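Local coordinates for protein nigerythrin (Desulfovibrio vulgaris subsp. vulgaris, PDB 1YUZ) that shows NADH peroxidase activity in vitro, as a rubrerythrin-like homodimer that joins a hemerythrin-like diiron centre to a rubredoxin-like iron site, at residues A71-H76 with L147-H152; C177-K182 with C189-R194; S28-L33 with A82-M87. One frame throughout, in Å; residues are numbered along the deposited sequence.

Interaction 1: A71-H76 with L147-H152. With FE2 (Fe (II) ion), chain G; FE (Fe (III) ion), chain F.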
ATOM      1  N   ALA B  71       1.171  17.253  -6.998  1.00  8.42           N
ATOM      2  CA  ALA B  71       2.085  18.344  -6.695  1.00  8.39           C
ATOM      3  C   ALA B  71       3.417  17.786  -6.200  1.00  8.36           C
ATOM      4  O   ALA B  71       4.481  18.327  -6.510  1.00  8.51           O
ATOM      5  CB  ALA B  71       1.468  19.267  -5.655  1.00  8.30           C
ATOM      6  N   ALA B  72       3.359  16.699  -5.438  1.00  8.27           N
ATOM      7  CA  ALA B  72       4.571  16.064  -4.932  1.00  8.29           C
ATOM      8  C   ALA B  72       5.412  15.549  -6.094  1.00  8.36           C
ATOM      9  O   ALA B  72       6.632  15.692  -6.096  1.00  8.28           O
ATOM     10  CB  ALA B  72       4.212  14.914  -3.999  1.00  8.33           C
ATOM     11  N   GLU B  73       4.762  14.954  -7.089  1.00  8.56           N
ATOM     12  CA  GLU B  73       5.500  14.436  -8.228  1.00  8.88           C
ATOM     13  C   GLU B  73       6.155  15.582  -9.001  1.00  8.99           C
ATOM     14  O   GLU B  73       7.235  15.418  -9.569  1.00  9.03           O
ATOM     15  CB  GLU B  73       4.585  13.630  -9.156  1.00  9.00           C
ATOM     16  CG  GLU B  73       3.773  12.517  -8.487  1.00  9.32           C
ATOM     17  CD  GLU B  73       4.587  11.602  -7.584  1.00  9.56           C
ATOM     18  OE1 GLU B  73       5.788  11.371  -7.852  1.00  9.91           O
ATOM     19  OE2 GLU B  73       4.008  11.083  -6.607  1.00  9.82           O
ATOM     20  N   LEU B  74       5.509  16.744  -9.009  0.50  9.07           N
ATOM     21  CA  LEU B  74       6.058  17.901  -9.705  0.50  9.17           C
ATOM     22  C   LEU B  74       7.332  18.362  -8.996  0.50  9.20           C
ATOM     23  O   LEU B  74       8.265  18.853  -9.633  0.50  9.27           O
ATOM     24  CB  LEU B  74       5.028  19.030  -9.752  0.50  9.22           C
ATOM     25  CG  LEU B  74       5.379  20.201 -10.673  0.50  9.14           C
ATOM     26  CD1 LEU B  74       5.629  19.688 -12.090  0.50  9.10           C
ATOM     27  CD2 LEU B  74       4.246  21.212 -10.658  0.50  9.19           C
ATOM     28  N   ILE B  75       7.365  18.206  -7.676  1.00  9.24           N
ATOM     29  CA  ILE B  75       8.537  18.566  -6.889  1.00  9.28           C
ATOM     30  C   ILE B  75       9.657  17.600  -7.273  1.00  9.23           C
ATOM     31  O   ILE B  75      10.803  18.006  -7.434  1.00  9.23           O
ATOM     32  CB  ILE B  75       8.242  18.475  -5.369  1.00  9.43           C
ATOM     33  CG1 ILE B  75       7.316  19.626  -4.965  1.00  9.63           C
ATOM     34  CG2 ILE B  75       9.546  18.516  -4.566  1.00  9.64           C
ATOM     35  CD1 ILE B  75       6.855  19.574  -3.531  1.00 10.05           C
ATOM     36  N   HIS B  76       9.321  16.322  -7.432  1.00  9.12           N
ATOM     37  CA  HIS B  76      10.310  15.323  -7.822  1.00  9.24           C
ATOM     38  C   HIS B  76      10.887  15.681  -9.186  1.00  9.41           C
ATOM     39  O   HIS B  76      12.099  15.637  -9.390  1.00  9.51           O
ATOM     40  CB  HIS B  76       9.669  13.936  -7.870  1.00  9.17           C
ATOM     41  CG  HIS B  76       9.232  13.434  -6.530  1.00  8.99           C
ATOM     42  ND1 HIS B  76       8.425  12.329  -6.372  1.00  9.23           N
ATOM     43  CD2 HIS B  76       9.484  13.896  -5.282  1.00  9.21           C
ATOM     44  CE1 HIS B  76       8.196  12.133  -5.086  1.00  9.08           C
ATOM     45  NE2 HIS B  76       8.828  13.071  -4.403  1.00  9.24           N
ATOM     46  N   LEU B 147      11.642   8.044  -0.857  1.00  7.69           N
ATOM     47  CA  LEU B 147      11.042   8.099   0.471  1.00  7.75           C
ATOM     48  C   LEU B 147       9.614   8.620   0.442  1.00  7.55           C
ATOM     49  O   LEU B 147       8.753   8.136   1.177  1.00  7.62           O
ATOM     50  CB  LEU B 147      11.889   8.976   1.390  1.00  7.89           C
ATOM     51  CG  LEU B 147      13.246   8.369   1.755  1.00  8.10           C
ATOM     52  CD1 LEU B 147      14.126   9.433   2.383  1.00  8.56           C
ATOM     53  CD2 LEU B 147      13.054   7.192   2.694  1.00  8.78           C
ATOM     54  N   ALA B 148       9.358   9.610  -0.403  1.00  7.44           N
ATOM     55  CA  ALA B 148       8.018  10.164  -0.494  1.00  7.39           C
ATOM     56  C   ALA B 148       7.056   9.172  -1.136  1.00  7.44           C
ATOM     57  O   ALA B 148       5.890   9.109  -0.758  1.00  7.26           O
ATOM     58  CB  ALA B 148       8.042  11.461  -1.291  1.00  7.52           C
ATOM     59  N   GLU B 149       7.538   8.380  -2.090  1.00  7.49           N
ATOM     60  CA  GLU B 149       6.659   7.439  -2.779  1.00  7.61           C
ATOM     61  C   GLU B 149       6.035   6.406  -1.853  1.00  7.57           C
ATOM     62  O   GLU B 149       4.866   6.064  -2.007  1.00  7.43           O
ATOM     63  CB  GLU B 149       7.406   6.725  -3.911  1.00  8.15           C
ATOM     64  CG  GLU B 149       8.222   7.644  -4.823  1.00  9.04           C
ATOM     65  CD  GLU B 149       7.397   8.671  -5.584  1.00  9.73           C
ATOM     66  OE1 GLU B 149       6.400   9.193  -5.039  1.00  9.86           O
ATOM     67  OE2 GLU B 149       7.771   8.978  -6.735  1.00 11.01           O
ATOM     68  N   SER B 150       6.795   5.898  -0.888  1.00  7.41           N
ATOM     69  CA  SER B 150       6.206   4.915   0.004  1.00  7.60           C
ATOM     70  C   SER B 150       5.179   5.584   0.920  1.00  7.48           C
ATOM     71  O   SER B 150       4.229   4.945   1.360  1.00  7.60           O
ATOM     72  CB  SER B 150       7.291   4.185   0.802  1.00  7.79           C
ATOM     73  OG  SER B 150       8.130   5.080   1.499  1.00  7.98           O
ATOM     74  N   VAL B 151       5.366   6.871   1.203  1.00  7.53           N
ATOM     75  CA  VAL B 151       4.401   7.602   2.019  1.00  7.47           C
ATOM     76  C   VAL B 151       3.134   7.763   1.176  1.00  7.28           C
ATOM     77  O   VAL B 151       2.022   7.601   1.672  1.00  7.14           O
ATOM     78  CB  VAL B 151       4.948   8.989   2.431  1.00  7.54           C
ATOM     79  CG1 VAL B 151       3.822   9.871   2.958  1.00  7.86           C
ATOM     80  CG2 VAL B 151       6.011   8.823   3.505  1.00  8.05           C
ATOM     81  N   HIS B 152       3.304   8.063  -0.106  1.00  7.10           N
ATOM     82  CA  HIS B 152       2.160   8.211  -1.001  1.00  6.94           C
ATOM     83  C   HIS B 152       1.380   6.904  -1.069  1.00  6.91           C
ATOM     84  O   HIS B 152       0.149   6.899  -1.083  1.00  6.84           O
ATOM     85  CB  HIS B 152       2.630   8.577  -2.408  1.00  6.92           C
ATOM     86  CG  HIS B 152       3.318   9.902  -2.489  1.00  6.98           C
ATOM     87  ND1 HIS B 152       4.033  10.298  -3.599  1.00  7.12           N
ATOM     88  CD2 HIS B 152       3.391  10.926  -1.607  1.00  7.14           C
ATOM     89  CE1 HIS B 152       4.518  11.510  -3.396  1.00  7.17           C
ATOM     90  NE2 HIS B 152       4.143  11.913  -2.195  1.00  7.11           N
TER
HETATM   91 FE   FE2 G 302       4.482   9.410  -5.583  1.00  8.13          FE
HETATM   92 FE    FE F 301       6.583   9.396  -8.341  1.00 10.00          FE
HETATM   93  O   HOH W   1       4.907   8.632  -7.663  1.00 13.29           O

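Interaction 2: C177-K182 with C189-R194. With FE (Fe (III) ion), chain H.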
ATOM      1  N   CYS B 177      10.020  18.419  -0.739  1.00 10.85           N
ATOM      2  CA  CYS B 177      10.033  16.990  -1.012  1.00 10.62           C
ATOM      3  C   CYS B 177       8.583  16.552  -1.125  1.00 10.50           C
ATOM      4  O   CYS B 177       7.672  17.352  -0.897  1.00 10.81           O
ATOM      5  CB  CYS B 177      10.804  16.202   0.062  1.00 10.41           C
ATOM      6  SG  CYS B 177       9.926  15.739   1.565  1.00  9.67           S
ATOM      7  N   GLY B 178       8.364  15.298  -1.485  1.00 10.50           N
ATOM      8  CA  GLY B 178       7.007  14.827  -1.670  1.00 10.15           C
ATOM      9  C   GLY B 178       6.226  14.378  -0.455  1.00  9.73           C
ATOM     10  O   GLY B 178       5.127  13.853  -0.598  1.00  9.76           O
ATOM     11  N   TYR B 179       6.770  14.578   0.739  1.00  9.46           N
ATOM     12  CA  TYR B 179       6.065  14.148   1.936  1.00  9.26           C
ATOM     13  C   TYR B 179       4.697  14.800   2.090  1.00  9.23           C
ATOM     14  O   TYR B 179       4.546  16.012   1.938  1.00  8.99           O
ATOM     15  CB  TYR B 179       6.891  14.439   3.188  1.00  9.34           C
ATOM     16  CG  TYR B 179       6.197  14.000   4.457  1.00  9.56           C
ATOM     17  CD1 TYR B 179       6.060  12.646   4.772  1.00  9.76           C
ATOM     18  CD2 TYR B 179       5.653  14.936   5.335  1.00  9.78           C
ATOM     19  CE1 TYR B 179       5.401  12.240   5.932  1.00 10.05           C
ATOM     20  CE2 TYR B 179       4.993  14.540   6.494  1.00 10.13           C
ATOM     21  CZ  TYR B 179       4.871  13.193   6.787  1.00 10.29           C
ATOM     22  OH  TYR B 179       4.235  12.799   7.944  1.00 11.05           O
ATOM     23  N   ILE B 180       3.705  13.974   2.396  1.00  9.18           N
ATOM     24  CA  ILE B 180       2.344  14.438   2.601  1.00  9.34           C
ATOM     25  C   ILE B 180       1.863  13.927   3.945  1.00  9.57           C
ATOM     26  O   ILE B 180       2.015  12.748   4.255  1.00  9.68           O
ATOM     27  CB  ILE B 180       1.391  13.905   1.513  1.00  9.10           C
ATOM     28  CG1 ILE B 180       1.758  14.516   0.160  1.00  9.09           C
ATOM     29  CG2 ILE B 180      -0.061  14.227   1.882  1.00  9.34           C
ATOM     30  CD1 ILE B 180       1.012  13.919  -1.011  1.00  9.02           C
ATOM     31  N   HIS B 181       1.297  14.824   4.742  1.00 10.00           N
ATOM     32  CA  HIS B 181       0.769  14.453   6.041  1.00 10.42           C
ATOM     33  C   HIS B 181      -0.725  14.732   6.054  1.00 10.56           C
ATOM     34  O   HIS B 181      -1.170  15.760   5.548  1.00 10.54           O
ATOM     35  CB  HIS B 181       1.422  15.270   7.155  1.00 10.85           C
ATOM     36  CG  HIS B 181       1.226  14.681   8.516  1.00 11.35           C
ATOM     37  ND1 HIS B 181       2.092  13.753   9.050  1.00 11.66           N
ATOM     38  CD2 HIS B 181       0.232  14.836   9.423  1.00 11.69           C
ATOM     39  CE1 HIS B 181       1.641  13.359  10.227  1.00 11.96           C
ATOM     40  NE2 HIS B 181       0.513  14.001  10.477  1.00 12.01           N
ATOM     41  N   LYS B 182      -1.495  13.815   6.626  1.00 10.87           N
ATOM     42  CA  LYS B 182      -2.937  13.991   6.726  1.00 11.49           C
ATOM     43  C   LYS B 182      -3.241  14.537   8.113  1.00 11.98           C
ATOM     44  O   LYS B 182      -2.983  13.881   9.116  1.00 12.08           O
ATOM     45  CB  LYS B 182      -3.667  12.660   6.527  1.00 11.31           C
ATOM     46  CG  LYS B 182      -5.182  12.778   6.673  1.00 11.30           C
ATOM     47  CD  LYS B 182      -5.878  11.450   6.403  1.00 11.41           C
ATOM     48  CE  LYS B 182      -7.390  11.560   6.573  1.00 11.69           C
ATOM     49  NZ  LYS B 182      -7.785  11.799   7.989  1.00 11.73           N
ATOM     50  N   CYS B 189       8.820  17.804   8.598  1.00 10.88           N
ATOM     51  CA  CYS B 189       8.894  16.745   7.606  1.00 10.23           C
ATOM     52  C   CYS B 189       9.872  15.657   8.037  1.00 10.14           C
ATOM     53  O   CYS B 189      11.017  15.943   8.373  1.00 10.08           O
ATOM     54  CB  CYS B 189       9.338  17.326   6.270  1.00  9.94           C
ATOM     55  SG  CYS B 189       9.394  16.094   4.974  1.00  9.12           S
ATOM     56  N   PRO B 190       9.435  14.388   8.034  1.00  9.93           N
ATOM     57  CA  PRO B 190      10.328  13.297   8.436  1.00 10.03           C
ATOM     58  C   PRO B 190      11.382  12.981   7.382  1.00 10.05           C
ATOM     59  O   PRO B 190      12.360  12.290   7.662  1.00 10.21           O
ATOM     60  CB  PRO B 190       9.365  12.134   8.661  1.00 10.04           C
ATOM     61  CG  PRO B 190       8.299  12.395   7.638  1.00 10.00           C
ATOM     62  CD  PRO B 190       8.073  13.886   7.780  1.00  9.96           C
ATOM     63  N   ILE B 191      11.182  13.489   6.170  1.00 10.09           N
ATOM     64  CA  ILE B 191      12.120  13.236   5.089  1.00 10.33           C
ATOM     65  C   ILE B 191      13.211  14.300   4.976  1.00 10.56           C
ATOM     66  O   ILE B 191      14.377  13.960   4.777  1.00 10.69           O
ATOM     67  CB  ILE B 191      11.375  13.105   3.731  1.00 10.26           C
ATOM     68  CG1 ILE B 191      10.502  11.844   3.742  1.00 10.17           C
ATOM     69  CG2 ILE B 191      12.373  13.051   2.575  1.00 10.27           C
ATOM     70  CD1 ILE B 191       9.635  11.677   2.499  1.00 10.46           C
ATOM     71  N   CYS B 192      12.850  15.574   5.129  1.00 10.72           N
ATOM     72  CA  CYS B 192      13.829  16.657   5.006  1.00 11.04           C
ATOM     73  C   CYS B 192      13.872  17.634   6.181  1.00 11.43           C
ATOM     74  O   CYS B 192      14.668  18.572   6.177  1.00 11.48           O
ATOM     75  CB  CYS B 192      13.573  17.447   3.722  1.00 10.95           C
ATOM     76  SG  CYS B 192      12.068  18.440   3.783  1.00 10.22           S
ATOM     77  N   PHE B 193      13.004  17.429   7.165  1.00 11.73           N
ATOM     78  CA  PHE B 193      12.941  18.275   8.359  1.00 12.15           C
ATOM     79  C   PHE B 193      12.363  19.684   8.204  1.00 12.43           C
ATOM     80  O   PHE B 193      12.442  20.477   9.139  1.00 12.37           O
ATOM     81  CB  PHE B 193      14.323  18.368   9.020  1.00 12.32           C
ATOM     82  CG  PHE B 193      14.734  17.125   9.779  1.00 12.38           C
ATOM     83  CD1 PHE B 193      13.953  15.967   9.759  1.00 12.41           C
ATOM     84  CD2 PHE B 193      15.920  17.115  10.508  1.00 12.51           C
ATOM     85  CE1 PHE B 193      14.352  14.822  10.455  1.00 12.65           C
ATOM     86  CE2 PHE B 193      16.326  15.976  11.204  1.00 12.73           C
ATOM     87  CZ  PHE B 193      15.543  14.830  11.177  1.00 12.57           C
ATOM     88  N   ARG B 194      11.785  20.013   7.052  1.00 12.80           N
ATOM     89  CA  ARG B 194      11.188  21.342   6.898  1.00 13.34           C
ATOM     90  C   ARG B 194      10.062  21.475   7.922  1.00 13.58           C
ATOM     91  O   ARG B 194       9.288  20.543   8.123  1.00 13.32           O
ATOM     92  CB  ARG B 194      10.610  21.538   5.488  1.00 13.55           C
ATOM     93  CG  ARG B 194      11.599  22.055   4.450  1.00 14.08           C
ATOM     94  CD  ARG B 194      12.046  23.485   4.752  1.00 14.51           C
ATOM     95  NE  ARG B 194      13.135  23.908   3.869  1.00 15.10           N
ATOM     96  CZ  ARG B 194      12.978  24.573   2.728  1.00 15.09           C
ATOM     97  NH1 ARG B 194      11.768  24.916   2.308  1.00 15.30           N
ATOM     98  NH2 ARG B 194      14.040  24.876   1.994  1.00 15.41           N
TER
HETATM   99 FE    FE H 303      10.191  17.355   3.163  1.00  8.92          FE

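Interaction 3: S28-L33 with A82-M87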
ATOM      1  N   SER B  28      22.693   4.941 -17.676  1.00 15.06           N
ATOM      2  CA  SER B  28      23.574   5.843 -16.948  1.00 14.79           C
ATOM      3  C   SER B  28      22.684   6.664 -16.023  1.00 14.50           C
ATOM      4  O   SER B  28      21.472   6.735 -16.224  1.00 14.39           O
ATOM      5  CB  SER B  28      24.300   6.776 -17.915  1.00 14.96           C
ATOM      6  OG  SER B  28      23.384   7.646 -18.552  1.00 15.47           O
ATOM      7  N   THR B  29      23.277   7.287 -15.013  1.00 14.16           N
ATOM      8  CA  THR B  29      22.479   8.094 -14.100  1.00 13.91           C
ATOM      9  C   THR B  29      21.760   9.207 -14.857  1.00 13.84           C
ATOM     10  O   THR B  29      20.623   9.547 -14.536  1.00 13.66           O
ATOM     11  CB  THR B  29      23.348   8.681 -12.978  1.00 13.86           C
ATOM     12  OG1 THR B  29      23.774   7.619 -12.115  1.00 13.88           O
ATOM     13  CG2 THR B  29      22.562   9.701 -12.166  1.00 13.78           C
ATOM     14  N   LEU B  30      22.410   9.767 -15.873  1.00 13.79           N
ATOM     15  CA  LEU B  30      21.785  10.818 -16.665  1.00 13.80           C
ATOM     16  C   LEU B  30      20.526  10.266 -17.325  1.00 13.71           C
ATOM     17  O   LEU B  30      19.474  10.906 -17.309  1.00 13.49           O
ATOM     18  CB  LEU B  30      22.741  11.330 -17.746  1.00 14.11           C
ATOM     19  CG  LEU B  30      22.125  12.372 -18.685  1.00 14.37           C
ATOM     20  CD1 LEU B  30      21.669  13.579 -17.875  1.00 14.59           C
ATOM     21  CD2 LEU B  30      23.135  12.790 -19.745  1.00 14.60           C
ATOM     22  N   GLU B  31      20.640   9.078 -17.914  1.00 13.62           N
ATOM     23  CA  GLU B  31      19.501   8.444 -18.565  1.00 13.68           C
ATOM     24  C   GLU B  31      18.417   8.122 -17.538  1.00 13.19           C
ATOM     25  O   GLU B  31      17.228   8.285 -17.813  1.00 13.19           O
ATOM     26  CB  GLU B  31      19.936   7.156 -19.276  1.00 14.36           C
ATOM     27  CG  GLU B  31      20.928   7.372 -20.414  1.00 15.51           C
ATOM     28  CD  GLU B  31      21.341   6.075 -21.090  1.00 16.13           C
ATOM     29  OE1 GLU B  31      21.784   5.144 -20.386  1.00 16.75           O
ATOM     30  OE2 GLU B  31      21.228   5.988 -22.332  1.00 16.95           O
ATOM     31  N   ASN B  32      18.829   7.675 -16.355  1.00 12.71           N
ATOM     32  CA  ASN B  32      17.874   7.334 -15.307  1.00 12.22           C
ATOM     33  C   ASN B  32      17.124   8.561 -14.812  1.00 12.02           C
ATOM     34  O   ASN B  32      15.927   8.494 -14.533  1.00 11.91           O
ATOM     35  CB  ASN B  32      18.580   6.634 -14.148  1.00 12.19           C
ATOM     36  CG  ASN B  32      19.240   5.342 -14.578  1.00 12.19           C
ATOM     37  OD1 ASN B  32      18.807   4.711 -15.542  1.00 12.37           O
ATOM     38  ND2 ASN B  32      20.280   4.936 -13.860  1.00 12.23           N
ATOM     39  N   LEU B  33      17.821   9.686 -14.706  1.00 11.69           N
ATOM     40  CA  LEU B  33      17.181  10.919 -14.274  1.00 11.57           C
ATOM     41  C   LEU B  33      16.090  11.287 -15.275  1.00 11.63           C
ATOM     42  O   LEU B  33      14.986  11.675 -14.891  1.00 11.64           O
ATOM     43  CB  LEU B  33      18.206  12.053 -14.181  1.00 11.30           C
ATOM     44  CG  LEU B  33      19.080  12.062 -12.924  1.00 11.23           C
ATOM     45  CD1 LEU B  33      20.291  12.963 -13.124  1.00 11.21           C
ATOM     46  CD2 LEU B  33      18.243  12.533 -11.743  1.00 11.13           C
ATOM     47  N   ALA B  82      16.626  19.683 -12.375  1.00 13.88           N
ATOM     48  CA  ALA B  82      17.738  20.554 -12.014  1.00 14.35           C
ATOM     49  C   ALA B  82      19.067  19.854 -12.274  1.00 14.60           C
ATOM     50  O   ALA B  82      20.017  20.471 -12.757  1.00 14.80           O
ATOM     51  CB  ALA B  82      17.634  20.960 -10.554  1.00 14.40           C
ATOM     52  N   LEU B  83      19.134  18.568 -11.953  1.00 14.80           N
ATOM     53  CA  LEU B  83      20.358  17.808 -12.168  1.00 15.15           C
ATOM     54  C   LEU B  83      20.625  17.583 -13.651  1.00 15.44           C
ATOM     55  O   LEU B  83      21.757  17.725 -14.113  1.00 15.45           O
ATOM     56  CB  LEU B  83      20.291  16.458 -11.449  1.00 15.21           C
ATOM     57  CG  LEU B  83      20.295  16.486  -9.919  1.00 15.33           C
ATOM     58  CD1 LEU B  83      20.349  15.062  -9.387  1.00 15.40           C
ATOM     59  CD2 LEU B  83      21.496  17.279  -9.421  1.00 15.48           C
ATOM     60  N   VAL B  84      19.587  17.232 -14.399  1.00 15.71           N
ATOM     61  CA  VAL B  84      19.743  17.002 -15.828  1.00 16.14           C
ATOM     62  C   VAL B  84      20.157  18.286 -16.546  1.00 16.65           C
ATOM     63  O   VAL B  84      21.000  18.259 -17.444  1.00 16.60           O
ATOM     64  CB  VAL B  84      18.433  16.479 -16.459  1.00 15.94           C
ATOM     65  CG1 VAL B  84      18.603  16.339 -17.966  1.00 15.82           C
ATOM     66  CG2 VAL B  84      18.058  15.137 -15.844  1.00 15.86           C
ATOM     67  N   ALA B  85      19.568  19.405 -16.136  1.00 17.25           N
ATOM     68  CA  ALA B  85      19.856  20.704 -16.740  1.00 18.07           C
ATOM     69  C   ALA B  85      21.322  21.113 -16.641  1.00 18.56           C
ATOM     70  O   ALA B  85      21.865  21.718 -17.565  1.00 18.59           O
ATOM     71  CB  ALA B  85      18.975  21.777 -16.105  1.00 18.01           C
ATOM     72  N   GLU B  86      21.948  20.793 -15.515  0.50 18.92           N
ATOM     73  CA  GLU B  86      23.347  21.133 -15.293  0.50 19.43           C
ATOM     74  C   GLU B  86      24.263  20.311 -16.190  0.50 19.71           C
ATOM     75  O   GLU B  86      25.325  20.774 -16.603  0.50 19.73           O
ATOM     76  CB  GLU B  86      23.717  20.892 -13.828  0.50 19.51           C
ATOM     77  CG  GLU B  86      22.902  21.706 -12.839  0.50 19.73           C
ATOM     78  CD  GLU B  86      23.259  21.398 -11.399  0.50 19.86           C
ATOM     79  OE1 GLU B  86      24.447  21.534 -11.041  0.50 19.97           O
ATOM     80  OE2 GLU B  86      22.352  21.022 -10.625  0.50 19.97           O
ATOM     81  N   MET B  87      23.839  19.089 -16.494  0.50 20.05           N
ATOM     82  CA  MET B  87      24.626  18.193 -17.330  0.50 20.46           C
ATOM     83  C   MET B  87      24.279  18.338 -18.809  0.50 20.57           C
ATOM     84  O   MET B  87      25.144  18.191 -19.673  0.50 20.59           O
ATOM     85  CB  MET B  87      24.409  16.748 -16.875  0.50 20.72           C
ATOM     86  CG  MET B  87      25.345  15.736 -17.510  0.50 21.11           C
ATOM     87  SD  MET B  87      25.239  14.131 -16.698  0.50 21.67           S
ATOM     88  CE  MET B  87      26.459  14.326 -15.398  0.50 21.53           C
TER

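Interaction 1: A71-H76 with L147-H152
Two nearly antiparallel helix segments, 71-76 and 147-152, stand 11.2 Å apart at their axes; two iron ions lie to one side of the gap, gripped from both helices, while imidazoles and alanines fill the space between. This is the carboxylate-bridged diiron site of a ferritin-like four-helix bundle. Glu73 and Glu149 each bridge both metals, a role suited to a carboxylate with two equivalent oxygens. Glu73 OE2 binds the Fe(II) ion at 2.0 Å while its OE1 takes the Fe(III) ion at 2.2 Å; Glu149 places OE1 on Fe(II) and OE2 on Fe(III). Both chains bend at chi2, which swings their tips in from flanking positions. His152 gives Fe(II) its ND1 at 2.2 Å, and its NE2 is hydrogen-bonded to the backbone O of Gly178, which fixes the ring's rotation. A water also bridges the metals, 2.0 Å from Fe(III). Glu115 completes the Fe(II) site, Glu40 and Glu118 the Fe(III) site.

His76 is a second-shell residue here: ND1 hydrogen-bonds Glu40 and gives a weak bond to Glu73 OE1. With the Fe(III) ion in its ring plane, 4.0 Å from ND1 but not bound, His76 is placed as a possible alternative ligand, consistent with the redox-dependent iron movement described for this family. Small alanines make room for the imidazoles: Ala72 CB touches His152 CE1 at 3.5 Å, and Ala148 CB meets the edge of the His76 ring.

Away from this dense, buried centre, Leu74 leaves the contact for the exposed side of its helix. The back of helix 136-161 is instead buried against the second subunit, where Ser150 hydrogen-bonds Asn161 of that chain. Helix 29-56 packs against Glu73, helix 104-132 against Glu149, and strand 171-173 brings Leu173 onto Ala72.

Interaction 2: C177-K182 with C189-R194
The backbone at 177-179 runs past the turn at 189-192, with the CA atoms of Tyr179 and Cys189 6.8 Å apart, before entering strand 180-182. The iron site between them is that of a rubredoxin-like domain, in which two CxxC loops supply four cysteine thiolates to one Fe(III). Cys177 SG and Cys192 SG each bind the metal at 2.3 Å, Cys189 SG binds beside them, and Cys174 is the fourth ligand.

N-H donors to the sulfurs would be expected to temper the thiolate charge and so influence the redox potential: Tyr179 N donates to Cys177 SG at 164°, and Cys192 N to Cys189 SG. Ile191 shields the iron site with hydrocarbon, its CB 3.7 Å from Cys177 SG and its CD1 near Tyr179 CB.

Tyr179, its CG anti to the backbone N (chi1 -180°), turns one ring face to Pro190, crossing it at about a right angle. Proline suits this place: its compact, puckered ring, with CD next to the electron-withdrawing nitrogen, offers C-H groups for a CH-pi contact. The phenol end is held by a 2.6 Å hydrogen bond between OH and His181 ND1. Pro190 CD sits 3.3 Å from the Tyr179 ring centroid, only 11° off its normal.

Interaction 3: S28-L33 with A82-M87
Leucine, valine and methionine side chains interlock where the first turn of helix 29-56 passes the last turn of helix 60-87. The short segments lie 9.9 Å apart at their axes and cross at -133°, so they diverge quickly and the contact is compact. It is purely apolar packing within the ferritin-like bundle.

Val84 is the bump at the middle, entering the hollow between Leu30 and Leu33 on the facing helix. Its two methyls part to the two walls: CG1 lies against Leu30 CD1, while CG2 presses on Leu33 CB at 3.5 Å, the tightest touch between the segments. The branch at CB suits this place, since it gives a short side chain two separate contact points. Leu33, with CG anti to its carbonyl carbon, slides past Val84 in the opposite direction and in turn lodges its branched end against Leu83 and Val84. There CD1 rests 3.9 Å from Leu83 CB, and CD2 meets Leu83 CD1, the two leucines crossing at about a right angle.

At the outer end Leu30 and Met87 reach toward each other tip to tip. Met87 is extended through its first two torsions and bent at the third (chi3 -88°), which sets SD against the Leu30 branch, 3.8 Å from CD1. An unbranched, pliable methionine fits this exposed margin, and two conformers of it were modelled.

The start of helix 29-56 is closed by a capping box. Ser28 OG accepts from Glu31 N at 3.2 Å, and Ser28 N donates to Glu31 OE1, on the side away from this contact.

Inward, helix 136-161 covers the packing, with Phe142 on Leu33 and Val141 on Leu83. Tyr91, beyond the end of helix 60-87, lies on Val84, and Thr29 turns toward helix 104-132 at Ala130.

From the N terminus, the chain enters interaction 3 at 28-33, runs up helix 29-56 and back along helix 60-87, and closes a helical hairpin at 82-87. Interaction 1 opens earlier on that second helix, at 71-76, and closes only at 147-152 after helix 104-132, so the two contacts cross and share helix 60-87, with centres about 19 Å apart. Interaction 2 follows in series, a short loop with six residues between its segments. It lies against interaction 1, with centres about 9 Å apart: Ala148 packs on Gly178, and Ile191 reaches Ala148. The rubredoxin-like site thus adjoins the diiron site, while interaction 3 ties the bundle's far end.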